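Local structure of arfgap-like finger domain containing protein (Cryptosporidium parvum Iowa II, 2OWA) at residues Thr48-Phe57 with Ile73-Phe84. The protein binds zinc through a cysteine-rich finger in its ArfGAP domain and probably acts as a GTPase activator for ADP-ribosylation factors. Sequence-based numbering, arbitrary orientation.
Sequences TWLSLSFAVF and ISFVRSSDLDKF
L50 and R77 face each other as an antiparallel hydrogen-bonded pair: L50 N donates to R77 O at 2.8 Å, and R77 N returns a bond to L50 O. One register step to either side, W49 with S78 and S51 with V76 form non-hydrogen-bonded pairs. Packing is close around L50. A chi1 of 62° sets its CG between the backbone N and the carbonyl carbon, from where the methyls reach R77, S79 and F84. CD2 lies 3.7 Å from S79 CB and 3.8 Å from F84 CE1, while CD1 meets R77 CB. L52 and F75 run side by side, pointing the same way, with L52 CD1 3.3 Å from F75 CE2. F27 of helix 20-32 also touches L50. S79 closes the end of the ladder with a double grip on T48 O: its backbone N approaches nearly in line with the carbonyl, whereas its OG, 2.7 Å from T48 O, comes in 26° out of the carbonyl plane. That OG is also hydrogen-bonded to R31 NH1.

Strand 49-51 is the middle member of the three-stranded antiparallel sheet of this ArfGAP zinc-finger domain, between 56-58 and 76-78; A55 and V56, both opposite S51, make a G1 beta bulge. Beyond the strands, L52 N bonds F75 O, and S53 OG accepts from F75 N at 3.1 Å. S51 OG and S74 OG share a hydrogen bond, with H66 as a further partner of S74.

On the other face W49 is partly exposed, though its indole packs against helix 60-67. S78 CB sits 3.6 Å from the centroid of its six-membered ring and 2° off the normal, a CH-pi contact; R67 adds a cation-pi interaction. Toward solvent the packing thins: OD1 of exposed D80 stays 3.6 Å from T48 OG1, and OD2 makes a long, weak ion pair with R31.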
ATOM      1  N   THR A  48      -2.350  -4.666   8.623  1.00 21.51           N
ATOM      2  CA  THR A  48      -0.894  -4.759   8.711  1.00 20.42           C
ATOM      3  C   THR A  48      -0.287  -5.279   7.424  1.00 19.79           C
ATOM      4  O   THR A  48       0.925  -5.297   7.282  1.00 20.13           O
ATOM      5  CB  THR A  48      -0.431  -5.642   9.920  1.00 21.10           C
ATOM      6  OG1 THR A  48      -0.869  -6.974   9.696  1.00 19.08           O
ATOM      7  CG2 THR A  48      -1.033  -5.122  11.221  1.00 22.16           C
ATOM      8  N   TRP A  49      -1.118  -5.708   6.487  1.00 19.75           N
ATOM      9  CA  TRP A  49      -0.650  -6.058   5.156  1.00 20.06           C
ATOM     10  C   TRP A  49      -0.663  -4.806   4.285  1.00 19.77           C
ATOM     11  O   TRP A  49      -1.137  -3.752   4.715  1.00 19.42           O
ATOM     12  CB  TRP A  49      -1.491  -7.196   4.540  1.00 19.98           C
ATOM     13  CG  TRP A  49      -1.213  -8.472   5.193  1.00 20.01           C
ATOM     14  CD1 TRP A  49      -1.632  -8.856   6.446  1.00 21.52           C
ATOM     15  CD2 TRP A  49      -0.392  -9.548   4.699  1.00 20.87           C
ATOM     16  NE1 TRP A  49      -1.122 -10.091   6.751  1.00 18.14           N
ATOM     17  CE2 TRP A  49      -0.384 -10.555   5.698  1.00 21.70           C
ATOM     18  CE3 TRP A  49       0.334  -9.761   3.515  1.00 19.47           C
ATOM     19  CZ2 TRP A  49       0.312 -11.770   5.547  1.00 22.75           C
ATOM     20  CZ3 TRP A  49       1.036 -10.989   3.355  1.00 20.87           C
ATOM     21  CH2 TRP A  49       1.016 -11.971   4.384  1.00 21.38           C
ATOM     22  N   LEU A  50      -0.106  -4.911   3.082  1.00 18.86           N
ATOM     23  CA  LEU A  50      -0.025  -3.756   2.204  1.00 19.04           C
ATOM     24  C   LEU A  50       0.023  -4.134   0.698  1.00 19.71           C
ATOM     25  O   LEU A  50       0.414  -5.240   0.333  1.00 18.24           O
ATOM     26  CB  LEU A  50       1.131  -2.810   2.653  1.00 18.56           C
ATOM     27  CG  LEU A  50       2.577  -3.314   2.635  1.00 19.47           C
ATOM     28  CD1 LEU A  50       3.129  -3.177   1.204  1.00 23.30           C
ATOM     29  CD2 LEU A  50       3.422  -2.494   3.595  1.00 18.66           C
ATOM     30  N   SER A  51      -0.436  -3.230  -0.167  1.00 20.04           N
ATOM     31  CA  SER A  51      -0.116  -3.343  -1.608  1.00 19.75           C
ATOM     32  C   SER A  51       0.903  -2.233  -1.875  1.00 19.53           C
ATOM     33  O   SER A  51       0.573  -1.030  -1.708  1.00 19.53           O
ATOM     34  CB  SER A  51      -1.358  -3.145  -2.484  1.00 19.72           C
ATOM     35  OG  SER A  51      -0.980  -3.070  -3.850  1.00 18.51           O
ATOM     36  N   LEU A  52       2.139  -2.607  -2.229  1.00 18.92           N
ATOM     37  CA  LEU A  52       3.132  -1.590  -2.517  1.00 19.42           C
ATOM     38  C   LEU A  52       2.700  -0.723  -3.687  1.00 19.06           C
ATOM     39  O   LEU A  52       2.921   0.466  -3.654  1.00 20.22           O
ATOM     40  CB  LEU A  52       4.513  -2.176  -2.805  1.00 20.04           C
ATOM     41  CG  LEU A  52       5.347  -2.351  -1.531  1.00 23.44           C
ATOM     42  CD1 LEU A  52       6.499  -3.322  -1.805  1.00 26.70           C
ATOM     43  CD2 LEU A  52       5.837  -0.977  -0.933  1.00 22.53           C
ATOM     44  N   SER A  53       2.034  -1.324  -4.677  1.00 19.18           N
ATOM     45  CA  SER A  53       1.600  -0.646  -5.928  1.00 19.25           C
ATOM     46  C   SER A  53       0.870   0.668  -5.685  1.00 19.21           C
ATOM     47  O   SER A  53       1.175   1.683  -6.295  1.00 19.43           O
ATOM     48  CB  SER A  53       0.674  -1.579  -6.746  1.00 18.05           C
ATOM     49  OG  SER A  53       1.210  -2.904  -6.807  1.00 20.16           O
ATOM     50  N   PHE A  54      -0.107   0.627  -4.786  1.00 19.61           N
ATOM     51  CA  PHE A  54      -0.926   1.798  -4.457  1.00 19.26           C
ATOM     52  C   PHE A  54      -0.519   2.421  -3.132  1.00 18.82           C
ATOM     53  O   PHE A  54      -1.121   3.381  -2.685  1.00 19.46           O
ATOM     54  CB  PHE A  54      -2.399   1.374  -4.477  1.00 19.26           C
ATOM     55  CG  PHE A  54      -2.738   0.570  -5.689  1.00 18.96           C
ATOM     56  CD1 PHE A  54      -2.765   1.177  -6.959  1.00 21.52           C
ATOM     57  CD2 PHE A  54      -2.991  -0.795  -5.585  1.00 17.90           C
ATOM     58  CE1 PHE A  54      -3.052   0.426  -8.106  1.00 18.22           C
ATOM     59  CE2 PHE A  54      -3.278  -1.540  -6.708  1.00 18.57           C
ATOM     60  CZ  PHE A  54      -3.319  -0.942  -7.957  1.00 19.65           C
ATOM     61  N   ALA A  55       0.530   1.865  -2.514  1.00 19.65           N
ATOM     62  CA  ALA A  55       0.915   2.231  -1.148  1.00 17.87           C
ATOM     63  C   ALA A  55      -0.298   2.296  -0.224  1.00 17.66           C
ATOM     64  O   ALA A  55      -0.511   3.281   0.469  1.00 18.58           O
ATOM     65  CB  ALA A  55       1.687   3.562  -1.135  1.00 18.66           C
ATOM     66  N   VAL A  56      -1.113   1.243  -0.217  1.00 18.83           N
ATOM     67  CA  VAL A  56      -2.232   1.173   0.713  1.00 17.08           C
ATOM     68  C   VAL A  56      -2.006   0.032   1.723  1.00 17.20           C
ATOM     69  O   VAL A  56      -1.373  -0.969   1.400  1.00 16.27           O
ATOM     70  CB  VAL A  56      -3.593   1.021   0.004  1.00 16.69           C
ATOM     71  CG1 VAL A  56      -3.934   2.333  -0.829  1.00 15.38           C
ATOM     72  CG2 VAL A  56      -3.583  -0.205  -0.891  1.00 16.74           C
ATOM     73  N   PHE A  57      -2.537   0.205   2.929  1.00 17.54           N
ATOM     74  CA  PHE A  57      -2.599  -0.873   3.941  1.00 17.74           C
ATOM     75  C   PHE A  57      -3.941  -1.596   3.916  1.00 17.18           C
ATOM     76  O   PHE A  57      -4.993  -0.950   3.847  1.00 18.61           O
ATOM     77  CB  PHE A  57      -2.376  -0.331   5.346  1.00 17.85           C
ATOM     78  CG  PHE A  57      -1.020   0.204   5.554  1.00 19.95           C
ATOM     79  CD1 PHE A  57      -0.004  -0.621   6.003  1.00 19.59           C
ATOM     80  CD2 PHE A  57      -0.743   1.556   5.279  1.00 17.00           C
ATOM     81  CE1 PHE A  57       1.307  -0.105   6.186  1.00 22.97           C
ATOM     82  CE2 PHE A  57       0.528   2.073   5.457  1.00 18.50           C
ATOM     83  CZ  PHE A  57       1.554   1.251   5.932  1.00 20.32           C
ATOM     84  N   ILE A  73      -0.699  -6.238 -11.026  1.00 23.98           N
ATOM     85  CA  ILE A  73      -1.942  -5.645 -10.540  1.00 23.14           C
ATOM     86  C   ILE A  73      -1.730  -5.108  -9.104  1.00 23.01           C
ATOM     87  O   ILE A  73      -1.871  -3.924  -8.851  1.00 24.02           O
ATOM     88  CB  ILE A  73      -3.103  -6.673 -10.600  1.00 23.86           C
ATOM     89  CG1 ILE A  73      -3.198  -7.322 -12.002  1.00 24.40           C
ATOM     90  CG2 ILE A  73      -4.429  -6.065 -10.068  1.00 22.57           C
ATOM     91  CD1 ILE A  73      -4.058  -6.587 -12.985  1.00 30.13           C
ATOM     92  N   SER A  74      -1.333  -5.979  -8.189  1.00 22.59           N
ATOM     93  CA  SER A  74      -1.127  -5.583  -6.807  1.00 23.05           C
ATOM     94  C   SER A  74      -0.045  -6.431  -6.175  1.00 22.51           C
ATOM     95  O   SER A  74      -0.135  -7.642  -6.197  1.00 24.12           O
ATOM     96  CB  SER A  74      -2.453  -5.644  -6.036  1.00 22.72           C
ATOM     97  OG  SER A  74      -2.277  -5.374  -4.675  1.00 20.87           O
ATOM     98  N   PHE A  75       0.986  -5.772  -5.639  1.00 23.54           N
ATOM     99  CA  PHE A  75       2.233  -6.389  -5.164  1.00 22.49           C
ATOM    100  C   PHE A  75       2.172  -6.329  -3.656  1.00 21.72           C
ATOM    101  O   PHE A  75       2.318  -5.264  -3.069  1.00 20.10           O
ATOM    102  CB  PHE A  75       3.438  -5.587  -5.711  1.00 24.48           C
ATOM    103  CG  PHE A  75       4.807  -6.069  -5.250  1.00 24.80           C
ATOM    104  CD1 PHE A  75       5.633  -6.788  -6.096  1.00 29.70           C
ATOM    105  CD2 PHE A  75       5.305  -5.725  -3.987  1.00 31.43           C
ATOM    106  CE1 PHE A  75       6.910  -7.200  -5.702  1.00 27.07           C
ATOM    107  CE2 PHE A  75       6.581  -6.144  -3.553  1.00 30.42           C
ATOM    108  CZ  PHE A  75       7.392  -6.876  -4.436  1.00 31.19           C
ATOM    109  N   VAL A  76       1.969  -7.486  -3.036  1.00 20.50           N
ATOM    110  CA  VAL A  76       1.492  -7.563  -1.650  1.00 22.14           C
ATOM    111  C   VAL A  76       2.625  -7.983  -0.724  1.00 21.39           C
ATOM    112  O   VAL A  76       3.394  -8.879  -1.061  1.00 21.45           O
ATOM    113  CB  VAL A  76       0.286  -8.557  -1.541  1.00 21.81           C
ATOM    114  CG1 VAL A  76      -0.063  -8.898  -0.090  1.00 23.79           C
ATOM    115  CG2 VAL A  76      -0.897  -8.023  -2.305  1.00 22.68           C
ATOM    116  N   ARG A  77       2.717  -7.302   0.418  1.00 21.46           N
ATOM    117  CA  ARG A  77       3.659  -7.618   1.498  1.00 22.20           C
ATOM    118  C   ARG A  77       2.975  -7.501   2.844  1.00 21.07           C
ATOM    119  O   ARG A  77       1.984  -6.807   2.985  1.00 20.11           O
ATOM    120  CB  ARG A  77       4.872  -6.640   1.500  1.00 21.58           C
ATOM    121  CG  ARG A  77       5.789  -6.743   0.273  1.00 25.01           C
ATOM    122  CD  ARG A  77       6.427  -8.118   0.313  1.00 29.37           C
ATOM    123  NE  ARG A  77       7.441  -8.387  -0.706  1.00 29.12           N
ATOM    124  CZ  ARG A  77       7.236  -9.120  -1.807  1.00 29.02           C
ATOM    125  NH1 ARG A  77       6.017  -9.603  -2.113  1.00 21.76           N
ATOM    126  NH2 ARG A  77       8.257  -9.335  -2.631  1.00 28.39           N
ATOM    127  N   SER A  78       3.546  -8.174   3.836  1.00 21.11           N
ATOM    128  CA  SER A  78       3.155  -7.996   5.208  1.00 20.56           C
ATOM    129  C   SER A  78       4.081  -6.947   5.834  1.00 20.58           C
ATOM    130  O   SER A  78       5.306  -7.132   5.834  1.00 19.41           O
ATOM    131  CB  SER A  78       3.312  -9.332   5.934  1.00 20.64           C
ATOM    132  OG  SER A  78       3.161  -9.104   7.308  1.00 25.82           O
ATOM    133  N   SER A  79       3.527  -5.852   6.367  1.00 21.20           N
ATOM    134  CA  SER A  79       4.393  -4.832   6.980  1.00 22.47           C
ATOM    135  C   SER A  79       5.121  -5.306   8.253  1.00 24.32           C
ATOM    136  O   SER A  79       6.164  -4.779   8.620  1.00 24.15           O
ATOM    137  CB  SER A  79       3.651  -3.495   7.189  1.00 21.90           C
ATOM    138  OG  SER A  79       2.751  -3.541   8.280  1.00 21.38           O
ATOM    139  N   ASP A  80       4.534  -6.316   8.875  1.00 25.91           N
ATOM    140  CA  ASP A  80       4.972  -7.001  10.075  1.00 28.80           C
ATOM    141  C   ASP A  80       6.100  -7.983   9.899  1.00 29.35           C
ATOM    142  O   ASP A  80       6.811  -8.277  10.835  1.00 29.88           O
ATOM    143  CB  ASP A  80       3.802  -7.889  10.539  1.00 29.86           C
ATOM    144  CG  ASP A  80       2.974  -7.252  11.561  1.00 33.14           C
ATOM    145  OD1 ASP A  80       1.922  -7.833  11.868  1.00 37.37           O
ATOM    146  OD2 ASP A  80       3.380  -6.187  12.074  1.00 39.07           O
ATOM    147  N   LEU A  81       6.208  -8.567   8.726  1.00 29.99           N
ATOM    148  CA  LEU A  81       6.936  -9.820   8.613  1.00 30.90           C
ATOM    149  C   LEU A  81       7.931  -9.835   7.466  1.00 29.40           C
ATOM    150  O   LEU A  81       9.012 -10.423   7.591  1.00 29.70           O
ATOM    151  CB  LEU A  81       5.919 -10.945   8.449  1.00 30.95           C
ATOM    152  N   ASP A  82       7.562  -9.199   6.352  1.00 27.99           N
ATOM    153  CA  ASP A  82       8.362  -9.212   5.133  1.00 25.96           C
ATOM    154  C   ASP A  82       9.585  -8.276   5.168  1.00 25.02           C
ATOM    155  O   ASP A  82       9.675  -7.376   6.018  1.00 24.59           O
ATOM    156  CB  ASP A  82       7.469  -8.901   3.924  1.00 27.15           C
ATOM    157  CG  ASP A  82       6.718 -10.144   3.413  1.00 29.64           C
ATOM    158  OD1 ASP A  82       7.428 -11.058   2.918  1.00 32.07           O
ATOM    159  OD2 ASP A  82       5.454 -10.213   3.492  1.00 27.87           O
ATOM    160  N   LYS A  83      10.526  -8.510   4.246  1.00 21.71           N
ATOM    161  CA  LYS A  83      11.674  -7.646   4.038  1.00 20.72           C
ATOM    162  C   LYS A  83      11.290  -6.520   3.036  1.00 19.16           C
ATOM    163  O   LYS A  83      10.495  -6.730   2.133  1.00 19.27           O
ATOM    164  CB  LYS A  83      12.866  -8.456   3.488  1.00 20.69           C
ATOM    165  CG  LYS A  83      13.338  -9.695   4.338  1.00 23.63           C
ATOM    166  CD  LYS A  83      13.689  -9.223   5.706  1.00 26.50           C
ATOM    167  CE  LYS A  83      15.023  -9.749   6.215  1.00 29.78           C
ATOM    168  NZ  LYS A  83      15.305  -9.067   7.529  1.00 30.99           N
ATOM    169  N   PHE A  84      11.836  -5.333   3.245  1.00 18.11           N
ATOM    170  CA  PHE A  84      11.564  -4.164   2.401  1.00 17.08           C
ATOM    171  C   PHE A  84      12.909  -3.532   1.975  1.00 17.26           C
ATOM    172  O   PHE A  84      13.846  -3.570   2.750  1.00 16.15           O
ATOM    173  CB  PHE A  84      10.715  -3.162   3.184  1.00 16.08           C
ATOM    174  CG  PHE A  84       9.290  -3.617   3.386  1.00 16.08           C
ATOM    175  CD1 PHE A  84       8.291  -3.223   2.497  1.00 16.35           C
ATOM    176  CD2 PHE A  84       8.970  -4.490   4.436  1.00 18.15           C
ATOM    177  CE1 PHE A  84       6.946  -3.669   2.687  1.00 18.61           C
ATOM    178  CE2 PHE A  84       7.645  -4.955   4.613  1.00 16.98           C
ATOM    179  CZ  PHE A  84       6.655  -4.551   3.741  1.00 17.91           C
TER